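Local coordinates for dihydrofolate reductase (PDB 4M7U), which catalyses the reduction of 7,8-dihydrofolate to tetrahydrofolate with NADPH, a step that probably feeds glycine, purine and DNA-precursor synthesis, at residues L10-A15 / P116-L121; L121-I126 / D163-H168; I44-V49 / E99-I104. All blocks are in the same frame, centred on the assembly; numbering follows the deposited sequence.

Contact 1: L10-A15 / P116-L121; sequences LAAIWA and PACDVL
Leu-10 to Trp-14 and Ala-117 to Leu-121 run in the same general sense, their overall directions 42° apart, and are joined by two backbone hydrogen bonds: Asp-119 N to Leu-10 O (2.9 Å, nearly straight at 173°) and Ala-12 N to Val-120 O (3.0 Å). Ala-12 and Leu-121 form a parallel bridge between strands 9-17 and 120-126, neighbours in the central mixed sheet of the dihydrofolate reductase fold. Side chains meet on both faces of the sheet. On the face bearing Ala-11 and Val-120, Ala-11 CB touches Val-120 CG1 at 3.5 Å; nearby Ile-13 packs against helix 33-43. On the other face, Ala-12 CB lies 3.8 Å from Leu-121 CD2. Cys-118 SG sits against strand 9-17, 3.9 Å from both Leu-10 CB and Ala-12 CB. Farther along, Trp-14 has CG between the backbone N and the carbonyl carbon (chi1 77°), and its indole and the Leu-121 side chain cross obliquely, with Trp-14 CZ3 4.0 Å from Leu-121 CB. The indole also stacks on Phe-136 and gives its NE1 hydrogen to Gln-16 OE1. Trp-14 and Ala-15 belong to the NADP pocket, so the strand leads from this buried packing into the cofactor site. At the opposite end one water ties the segments together: it accepts from Leu-10 N and donates to Ala-117 O and, at 2.6 Å, to Asp-119 OD2.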
loop_
_atom_site.group_PDB
_atom_site.type_symbol
_atom_site.label_atom_id
_atom_site.label_comp_id
_atom_site.label_asym_id
_atom_site.label_seq_id
_atom_site.Cartn_x
_atom_site.Cartn_y
_atom_site.Cartn_z
ATOM N N LEU A 10 8.862 -2.608 6.566
ATOM C CA LEU A 10 7.952 -1.999 5.611
ATOM C C LEU A 10 7.526 -3.013 4.541
ATOM O O LEU A 10 8.360 -3.656 3.911
ATOM C CB LEU A 10 8.591 -0.764 4.964
ATOM C CG LEU A 10 8.568 0.540 5.766
ATOM C CD1 LEU A 10 9.725 0.588 6.734
ATOM C CD2 LEU A 10 8.614 1.735 4.837
ATOM N N ALA A 11 6.217 -3.162 4.376
ATOM C CA ALA A 11 5.647 -3.933 3.283
ATOM C C ALA A 11 4.876 -2.951 2.434
ATOM O O ALA A 11 4.183 -2.085 2.973
ATOM C CB ALA A 11 4.697 -5.001 3.817
ATOM N N ALA A 12 4.990 -3.065 1.114
ATOM C CA ALA A 12 4.084 -2.325 0.236
ATOM C C ALA A 12 3.015 -3.296 -0.279
ATOM O O ALA A 12 3.329 -4.418 -0.705
ATOM C CB ALA A 12 4.843 -1.684 -0.916
ATOM N N ILE A 13 1.752 -2.880 -0.212
ATOM C CA ILE A 13 0.652 -3.719 -0.684
ATOM C C ILE A 13 -0.258 -2.942 -1.630
ATOM O O ILE A 13 -0.621 -1.795 -1.361
ATOM C CB ILE A 13 -0.177 -4.298 0.481
ATOM C CG1 ILE A 13 -1.236 -5.266 -0.054
ATOM C CG2 ILE A 13 -0.865 -3.191 1.236
ATOM C CD1 ILE A 13 -1.893 -6.096 1.022
ATOM N N TRP A 14 -0.611 -3.549 -2.757
ATOM C CA TRP A 14 -1.495 -2.870 -3.690
ATOM C C TRP A 14 -2.121 -3.853 -4.649
ATOM O O TRP A 14 -1.648 -4.990 -4.784
ATOM C CB TRP A 14 -0.763 -1.747 -4.453
ATOM C CG TRP A 14 0.144 -2.202 -5.560
ATOM C CD1 TRP A 14 -0.145 -2.244 -6.900
ATOM C CD2 TRP A 14 1.492 -2.690 -5.416
ATOM N NE1 TRP A 14 0.944 -2.727 -7.596
ATOM C CE2 TRP A 14 1.948 -3.010 -6.714
ATOM C CE3 TRP A 14 2.344 -2.873 -4.322
ATOM C CZ2 TRP A 14 3.249 -3.500 -6.939
ATOM C CZ3 TRP A 14 3.621 -3.365 -4.543
ATOM C CH2 TRP A 14 4.064 -3.675 -5.849
ATOM N N ALA A 15 -3.205 -3.410 -5.282
ATOM C CA ALA A 15 -3.789 -4.127 -6.403
ATOM C C ALA A 15 -3.657 -3.235 -7.626
ATOM O O ALA A 15 -3.819 -2.009 -7.535
ATOM C CB ALA A 15 -5.248 -4.450 -6.141
ATOM N N PRO A 116 11.839 1.811 -2.132
ATOM C CA PRO A 116 13.259 1.545 -1.838
ATOM C C PRO A 116 13.549 1.167 -0.374
ATOM O O PRO A 116 14.581 0.545 -0.127
ATOM C CB PRO A 116 13.938 2.875 -2.181
ATOM C CG PRO A 116 13.095 3.420 -3.298
ATOM C CD PRO A 116 11.677 3.081 -2.871
ATOM N N ALA A 117 12.668 1.523 0.566
ATOM C CA ALA A 117 12.848 1.144 1.974
ATOM C C ALA A 117 12.047 -0.106 2.378
ATOM O O ALA A 117 12.091 -0.531 3.536
ATOM C CB ALA A 117 12.517 2.307 2.898
ATOM N N CYS A 118 11.325 -0.703 1.433
ATOM C CA CYS A 118 10.501 -1.867 1.757
ATOM C C CYS A 118 11.290 -3.166 1.737
ATOM O O CYS A 118 12.330 -3.265 1.079
ATOM C CB CYS A 118 9.297 -1.968 0.815
ATOM S SG CYS A 118 8.052 -0.689 1.093
ATOM N N ASP A 119 10.797 -4.154 2.478
ATOM C CA ASP A 119 11.399 -5.487 2.483
ATOM C C ASP A 119 10.549 -6.531 1.793
ATOM O O ASP A 119 11.012 -7.639 1.542
ATOM C CB ASP A 119 11.671 -5.937 3.904
ATOM C CG ASP A 119 12.892 -5.265 4.479
ATOM O OD1 ASP A 119 13.885 -5.098 3.724
ATOM O OD2 ASP A 119 12.847 -4.886 5.665
ATOM N N VAL A 120 9.301 -6.191 1.493
ATOM C CA VAL A 120 8.427 -7.127 0.791
ATOM C C VAL A 120 7.385 -6.341 0.023
ATOM O O VAL A 120 6.989 -5.261 0.467
ATOM C CB VAL A 120 7.751 -8.122 1.778
ATOM C CG1 VAL A 120 7.131 -7.379 2.922
ATOM C CG2 VAL A 120 6.689 -8.978 1.082
ATOM N N LEU A 121 6.989 -6.866 -1.144
ATOM C CA LEU A 121 5.883 -6.332 -1.941
ATOM C C LEU A 121 4.765 -7.373 -2.020
ATOM O O LEU A 121 4.993 -8.529 -2.410
ATOM C CB LEU A 121 6.351 -5.991 -3.359
ATOM C CG LEU A 121 7.605 -5.116 -3.475
ATOM C CD1 LEU A 121 7.975 -4.931 -4.939
ATOM C CD2 LEU A 121 7.390 -3.746 -2.803
HETATM O O HOH W 1 11.518 -2.682 5.615
#

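Contact 2: L121-I126 / D163-H168; sequences LYRTMI and DYETYH
Leu-121 to Met-125 pair with Tyr-167 to Asp-163 where the dihydrofolate reductase sheet turns from parallel to antiparallel: strand 120-126 is flanked by strand 9-17 on one edge and by 162-169, running at 152° to it, on the other. Six backbone hydrogen bonds, two each at Leu-121/Tyr-167, Arg-123/Glu-165 and Met-125/Asp-163, fix the register; Glu-165 N to Arg-123 O, for example, measures 2.7 Å. The side-chain focus is Glu-165 OE1, which accepts three hydrogen bonds. Arg-123 NE lies 2.9 Å and Arg-123 NH2 2.8 Å from Glu-165 OE1, a side-on salt bridge; OE1 lies close to the guanidinium plane, which is turned 37° from the carboxylate. NH2 arrives on the syn side, whereas NE comes from above the carboxylate plane. A bend at chi3 (80°) brings NE to this position. The third donor, Tyr-167 OH, 2.6 Å from Glu-165 OE1, comes from the other side of the carboxylate plane, across from Arg-123 NE. Such concentrated donation would be expected to stabilise an ionised carboxylate; OE2 adds a long, weak ion pair with Lys-146. Next to this group, Leu-121 CB packs on Tyr-167 CB at 3.9 Å, and Met-125 CE lies over one guanidinium face, toward its rim. On the opposite face of the sheet two pairs lie side by side. Thr-124 OG1, hydrogen-bonded to Asp-35, sits 3.4 Å from Tyr-164 CD2, whose ring also meets Phe-38 of helix 33-43. In the second pair Tyr-122 CE2 reaches Thr-166 CG2 at 3.8 Å.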
loop_
_atom_site.group_PDB
_atom_site.type_symbol
_atom_site.label_atom_id
_atom_site.label_comp_id
_atom_site.label_asym_id
_atom_site.label_seq_id
_atom_site.Cartn_x
_atom_site.Cartn_y
_atom_site.Cartn_z
ATOM N N LEU A 121 6.989 -6.866 -1.144
ATOM C CA LEU A 121 5.883 -6.332 -1.941
ATOM C C LEU A 121 4.765 -7.373 -2.020
ATOM O O LEU A 121 4.993 -8.529 -2.410
ATOM C CB LEU A 121 6.351 -5.991 -3.359
ATOM C CG LEU A 121 7.605 -5.116 -3.475
ATOM C CD1 LEU A 121 7.975 -4.931 -4.939
ATOM C CD2 LEU A 121 7.390 -3.746 -2.803
ATOM N N TYR A 122 3.559 -6.961 -1.649
ATOM C CA TYR A 122 2.372 -7.777 -1.864
ATOM C C TYR A 122 1.546 -7.155 -2.977
ATOM O O TYR A 122 0.946 -6.089 -2.795
ATOM C CB TYR A 122 1.532 -7.825 -0.596
ATOM C CG TYR A 122 2.223 -8.498 0.567
ATOM C CD1 TYR A 122 2.530 -7.787 1.720
ATOM C CD2 TYR A 122 2.549 -9.851 0.521
ATOM C CE1 TYR A 122 3.146 -8.400 2.799
ATOM C CE2 TYR A 122 3.173 -10.476 1.600
ATOM C CZ TYR A 122 3.467 -9.741 2.731
ATOM O OH TYR A 122 4.083 -10.350 3.801
ATOM N N ARG A 123 1.512 -7.805 -4.134
ATOM C CA ARG A 123 0.780 -7.265 -5.282
ATOM C C ARG A 123 -0.342 -8.181 -5.733
ATOM O O ARG A 123 -0.136 -9.390 -5.948
ATOM C CB ARG A 123 1.727 -7.027 -6.469
ATOM C CG ARG A 123 1.006 -6.472 -7.706
ATOM C CD ARG A 123 1.994 -6.116 -8.815
ATOM N NE ARG A 123 2.415 -7.288 -9.574
ATOM C CZ ARG A 123 2.959 -7.234 -10.785
ATOM N NH1 ARG A 123 3.159 -6.057 -11.373
ATOM N NH2 ARG A 123 3.288 -8.356 -11.413
ATOM N N THR A 124 -1.533 -7.609 -5.886
ATOM C CA THR A 124 -2.643 -8.340 -6.494
ATOM C C THR A 124 -2.724 -7.933 -7.957
ATOM O O THR A 124 -3.090 -6.799 -8.275
ATOM C CB THR A 124 -3.982 -8.019 -5.826
ATOM O OG1 THR A 124 -3.935 -8.414 -4.446
ATOM C CG2 THR A 124 -5.127 -8.761 -6.543
ATOM N N MET A 125 -2.352 -8.841 -8.849
ATOM C CA MET A 125 -2.369 -8.554 -10.286
ATOM C C MET A 125 -3.728 -8.955 -10.863
ATOM O O MET A 125 -4.095 -10.134 -10.856
ATOM C CB MET A 125 -1.216 -9.296 -10.985
ATOM C CG MET A 125 -1.136 -9.067 -12.501
ATOM S SD MET A 125 -1.214 -7.327 -13.007
ATOM C CE MET A 125 0.500 -6.906 -12.986
ATOM N N ILE A 126 -4.487 -7.971 -11.336
ATOM C CA ILE A 126 -5.817 -8.234 -11.871
ATOM C C ILE A 126 -5.773 -8.265 -13.399
ATOM O O ILE A 126 -5.414 -7.273 -14.052
ATOM C CB ILE A 126 -6.823 -7.164 -11.393
ATOM C CG1 ILE A 126 -6.795 -7.056 -9.855
ATOM C CG2 ILE A 126 -8.206 -7.490 -11.872
ATOM C CD1 ILE A 126 -7.691 -5.932 -9.293
ATOM N N ASP A 163 -4.091 -12.675 -9.641
ATOM C CA ASP A 163 -3.057 -13.377 -8.893
ATOM C C ASP A 163 -2.630 -12.566 -7.683
ATOM O O ASP A 163 -2.567 -11.330 -7.744
ATOM C CB ASP A 163 -1.838 -13.704 -9.775
ATOM C CG ASP A 163 -2.151 -14.749 -10.831
ATOM O OD1 ASP A 163 -2.278 -15.942 -10.476
ATOM O OD2 ASP A 163 -2.303 -14.379 -12.011
ATOM N N TYR A 164 -2.377 -13.268 -6.579
ATOM C CA TYR A 164 -1.775 -12.663 -5.403
ATOM C C TYR A 164 -0.282 -12.993 -5.386
ATOM O O TYR A 164 0.106 -14.164 -5.204
ATOM C CB TYR A 164 -2.438 -13.206 -4.134
ATOM C CG TYR A 164 -3.900 -12.840 -3.994
ATOM C CD1 TYR A 164 -4.899 -13.699 -4.441
ATOM C CD2 TYR A 164 -4.285 -11.636 -3.395
ATOM C CE1 TYR A 164 -6.250 -13.366 -4.307
ATOM C CE2 TYR A 164 -5.638 -11.297 -3.254
ATOM C CZ TYR A 164 -6.608 -12.164 -3.714
ATOM O OH TYR A 164 -7.946 -11.826 -3.574
ATOM N N GLU A 165 0.554 -11.969 -5.557
ATOM C CA GLU A 165 1.988 -12.184 -5.664
ATOM C C GLU A 165 2.763 -11.626 -4.469
ATOM O O GLU A 165 2.390 -10.601 -3.900
ATOM C CB GLU A 165 2.517 -11.540 -6.951
ATOM C CG GLU A 165 1.779 -11.960 -8.212
ATOM C CD GLU A 165 2.304 -11.242 -9.443
ATOM O OE1 GLU A 165 2.918 -10.151 -9.285
ATOM O OE2 GLU A 165 2.118 -11.767 -10.567
ATOM N N THR A 166 3.862 -12.293 -4.118
ATOM C CA THR A 166 4.774 -11.798 -3.088
ATOM C C THR A 166 6.183 -11.632 -3.657
ATOM O O THR A 166 6.701 -12.550 -4.298
ATOM C CB THR A 166 4.823 -12.774 -1.898
ATOM O OG1 THR A 166 3.487 -13.033 -1.442
ATOM C CG2 THR A 166 5.662 -12.198 -0.740
ATOM N N TYR A 167 6.798 -10.471 -3.428
ATOM C CA TYR A 167 8.190 -10.230 -3.831
ATOM C C TYR A 167 9.081 -9.986 -2.603
ATOM O O TYR A 167 8.644 -9.377 -1.623
ATOM C CB TYR A 167 8.282 -9.043 -4.797
ATOM C CG TYR A 167 7.532 -9.240 -6.102
ATOM C CD1 TYR A 167 6.150 -9.118 -6.154
ATOM C CD2 TYR A 167 8.208 -9.552 -7.277
ATOM C CE1 TYR A 167 5.463 -9.290 -7.337
ATOM C CE2 TYR A 167 7.523 -9.732 -8.471
ATOM C CZ TYR A 167 6.156 -9.599 -8.490
ATOM O OH TYR A 167 5.462 -9.776 -9.657
ATOM N N HIS A 168 10.309 -10.505 -2.643
ATOM C CA HIS A 168 11.291 -10.284 -1.576
ATOM C C HIS A 168 12.533 -9.705 -2.243
ATOM O O HIS A 168 12.684 -9.800 -3.466
ATOM C CB HIS A 168 11.677 -11.594 -0.871
ATOM C CG HIS A 168 10.644 -12.146 0.070
ATOM N ND1 HIS A 168 10.789 -13.359 0.697
ATOM C CD2 HIS A 168 9.451 -11.639 0.489
ATOM C CE1 HIS A 168 9.733 -13.588 1.464
ATOM N NE2 HIS A 168 8.912 -12.569 1.357
#

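Contact 3: I44-V49 / E99-I104; sequences IHNTLV and EGVTVI
Thr-47 and Val-49 reach Val-101 and Val-103 through three backbone hydrogen bonds: Thr-47 N to Val-101 O (3.1 Å), Val-103 N to Thr-47 O (2.7 Å) and Val-49 N to Val-103 O (2.7 Å). Ahead of them a side chain continues the series, Asn-46 OD1 accepting from Val-101 N at 3.0 Å; the donor stands above the amide, 55° out of the carbonyl plane. Apolar contacts follow on both faces. Val-49 CG2 touches Thr-102 CG2 at 3.6 Å and Ile-104 CD1 at 4.0 Å. On the other face Leu-48 has CG anti to the backbone N, and chi2 (68°) turns its CD1 to 4.0 Å from Val-103 CG1. The axes of 47-49 and 101-104 are 27° apart; they lie on the adjacent parallel strands 47-51 and 101-104 of the central dihydrofolate reductase sheet, although the chain makes helix 52-57, strands 67-71 and 83-85 and helix 88-97 between them. Second-shell groups hold some of these residues. Asn-46 ND2 is bound to Lys-42 O at the end of helix 33-43, which helps fix the amide, and Thr-47 OG1 is hydrogen-bonded to Tyr-94 OH of helix 88-97. Phe-39 and Thr-43 pack on Leu-48. Beyond Ile-104 lies helix 108-114, where its side chain touches Phe-111, Leu-114 and the NADP-binding residue Val-110.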
loop_
_atom_site.group_PDB
_atom_site.type_symbol
_atom_site.label_atom_id
_atom_site.label_comp_id
_atom_site.label_asym_id
_atom_site.label_seq_id
_atom_site.Cartn_x
_atom_site.Cartn_y
_atom_site.Cartn_z
ATOM N N ILE A 44 -4.538 -5.270 9.437
ATOM C CA ILE A 44 -5.191 -5.322 10.752
ATOM C C ILE A 44 -4.156 -5.339 11.874
ATOM O O ILE A 44 -3.149 -6.044 11.785
ATOM C CB ILE A 44 -6.166 -6.537 10.885
ATOM C CG1 ILE A 44 -7.032 -6.409 12.133
ATOM C CG2 ILE A 44 -5.424 -7.855 10.903
ATOM C CD1 ILE A 44 -8.137 -5.395 11.974
ATOM N N HIS A 45 -4.376 -4.508 12.890
ATOM C CA HIS A 45 -3.441 -4.366 14.013
ATOM C C HIS A 45 -2.029 -3.936 13.607
ATOM O O HIS A 45 -1.101 -4.001 14.421
ATOM C CB HIS A 45 -3.397 -5.648 14.861
ATOM C CG HIS A 45 -4.751 -6.118 15.298
ATOM N ND1 HIS A 45 -5.172 -7.423 15.153
ATOM C CD2 HIS A 45 -5.789 -5.444 15.847
ATOM C CE1 HIS A 45 -6.411 -7.537 15.602
ATOM N NE2 HIS A 45 -6.810 -6.351 16.028
ATOM N N ASN A 46 -1.864 -3.480 12.362
ATOM C CA ASN A 46 -0.595 -2.878 11.945
ATOM C C ASN A 46 -0.723 -1.372 11.694
ATOM O O ASN A 46 -1.686 -0.735 12.133
ATOM C CB ASN A 46 -0.033 -3.580 10.702
ATOM C CG ASN A 46 0.517 -4.956 11.014
ATOM O OD1 ASN A 46 1.333 -5.121 11.931
ATOM N ND2 ASN A 46 0.069 -5.957 10.262
ATOM N N THR A 47 0.259 -0.806 10.998
ATOM C CA THR A 47 0.171 0.581 10.571
ATOM C C THR A 47 0.027 0.660 9.052
ATOM O O THR A 47 0.678 -0.083 8.313
ATOM C CB THR A 47 1.381 1.403 11.063
ATOM O OG1 THR A 47 1.397 1.384 12.495
ATOM C CG2 THR A 47 1.272 2.853 10.587
ATOM N N LEU A 48 -0.853 1.539 8.593
ATOM C CA LEU A 48 -1.062 1.744 7.170
ATOM C C LEU A 48 -0.660 3.187 6.799
ATOM O O LEU A 48 -1.142 4.147 7.418
ATOM C CB LEU A 48 -2.533 1.492 6.827
ATOM C CG LEU A 48 -2.912 1.747 5.366
ATOM C CD1 LEU A 48 -2.240 0.710 4.457
ATOM C CD2 LEU A 48 -4.424 1.742 5.179
ATOM N N VAL A 49 0.222 3.334 5.808
ATOM C CA VAL A 49 0.697 4.657 5.367
ATOM C C VAL A 49 0.054 5.033 4.041
ATOM O O VAL A 49 0.155 4.281 3.071
ATOM C CB VAL A 49 2.239 4.688 5.186
ATOM C CG1 VAL A 49 2.706 6.079 4.735
ATOM C CG2 VAL A 49 2.931 4.289 6.481
ATOM N N GLU A 99 6.436 -1.714 16.695
ATOM C CA GLU A 99 6.568 -3.146 16.994
ATOM C C GLU A 99 5.993 -4.077 15.920
ATOM O O GLU A 99 6.375 -5.247 15.846
ATOM C CB GLU A 99 5.948 -3.490 18.363
ATOM C CG GLU A 99 6.288 -2.533 19.507
ATOM C CD GLU A 99 7.736 -2.625 19.981
ATOM O OE1 GLU A 99 8.656 -2.674 19.134
ATOM O OE2 GLU A 99 7.957 -2.637 21.216
ATOM N N GLY A 100 5.075 -3.572 15.104
ATOM C CA GLY A 100 4.482 -4.373 14.047
ATOM C C GLY A 100 4.982 -3.959 12.672
ATOM O O GLY A 100 6.058 -3.375 12.548
ATOM N N VAL A 101 4.205 -4.253 11.636
ATOM C CA VAL A 101 4.637 -3.950 10.279
ATOM C C VAL A 101 4.059 -2.592 9.860
ATOM O O VAL A 101 2.914 -2.264 10.190
ATOM C CB VAL A 101 4.196 -5.059 9.267
ATOM C CG1 VAL A 101 4.789 -4.793 7.878
ATOM C CG2 VAL A 101 4.614 -6.443 9.746
ATOM N N THR A 102 4.862 -1.804 9.152
ATOM C CA THR A 102 4.425 -0.527 8.600
ATOM C C THR A 102 4.106 -0.760 7.127
ATOM O O THR A 102 5.008 -0.940 6.299
ATOM C CB THR A 102 5.520 0.564 8.732
ATOM O OG1 THR A 102 5.924 0.686 10.107
ATOM C CG2 THR A 102 5.005 1.916 8.236
ATOM N N VAL A 103 2.816 -0.781 6.808
ATOM C CA VAL A 103 2.371 -1.119 5.468
ATOM C C VAL A 103 2.203 0.140 4.642
ATOM O O VAL A 103 1.519 1.093 5.055
ATOM C CB VAL A 103 1.048 -1.880 5.509
ATOM C CG1 VAL A 103 0.573 -2.179 4.113
ATOM C CG2 VAL A 103 1.218 -3.173 6.296
ATOM N N ILE A 104 2.857 0.159 3.489
ATOM C CA ILE A 104 2.775 1.293 2.579
ATOM C C ILE A 104 1.610 1.030 1.633
ATOM O O ILE A 104 1.673 0.133 0.794
ATOM C CB ILE A 104 4.072 1.463 1.752
ATOM C CG1 ILE A 104 5.305 1.438 2.660
ATOM C CG2 ILE A 104 4.024 2.757 0.962
ATOM C CD1 ILE A 104 5.230 2.463 3.812
#

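In the fold
All three contacts belong to one mixed sheet. Contacts 1 and 2 share Leu-121 and strand 120-126; Ala-12 O and Tyr-122 N, 2.7 Å apart, probably form a hydrogen bond, and Trp-14 CZ2 packs 3.5 Å from Arg-123 CD. Contact 3 is nested in the chain loop closed by contact 1 and meets it through strand 9-17, with Ala-11 O 2.7 Å from Ile-104 N and Ile-13 CG2 3.4 Å from Val-103 CG1. Contacts 2 and 3 do not touch, their centres being about 17 Å apart. The bound NADP lies about 8 Å from the Val-49 side chain in contact 3 and about 10 Å from that of Trp-14 in contact 1.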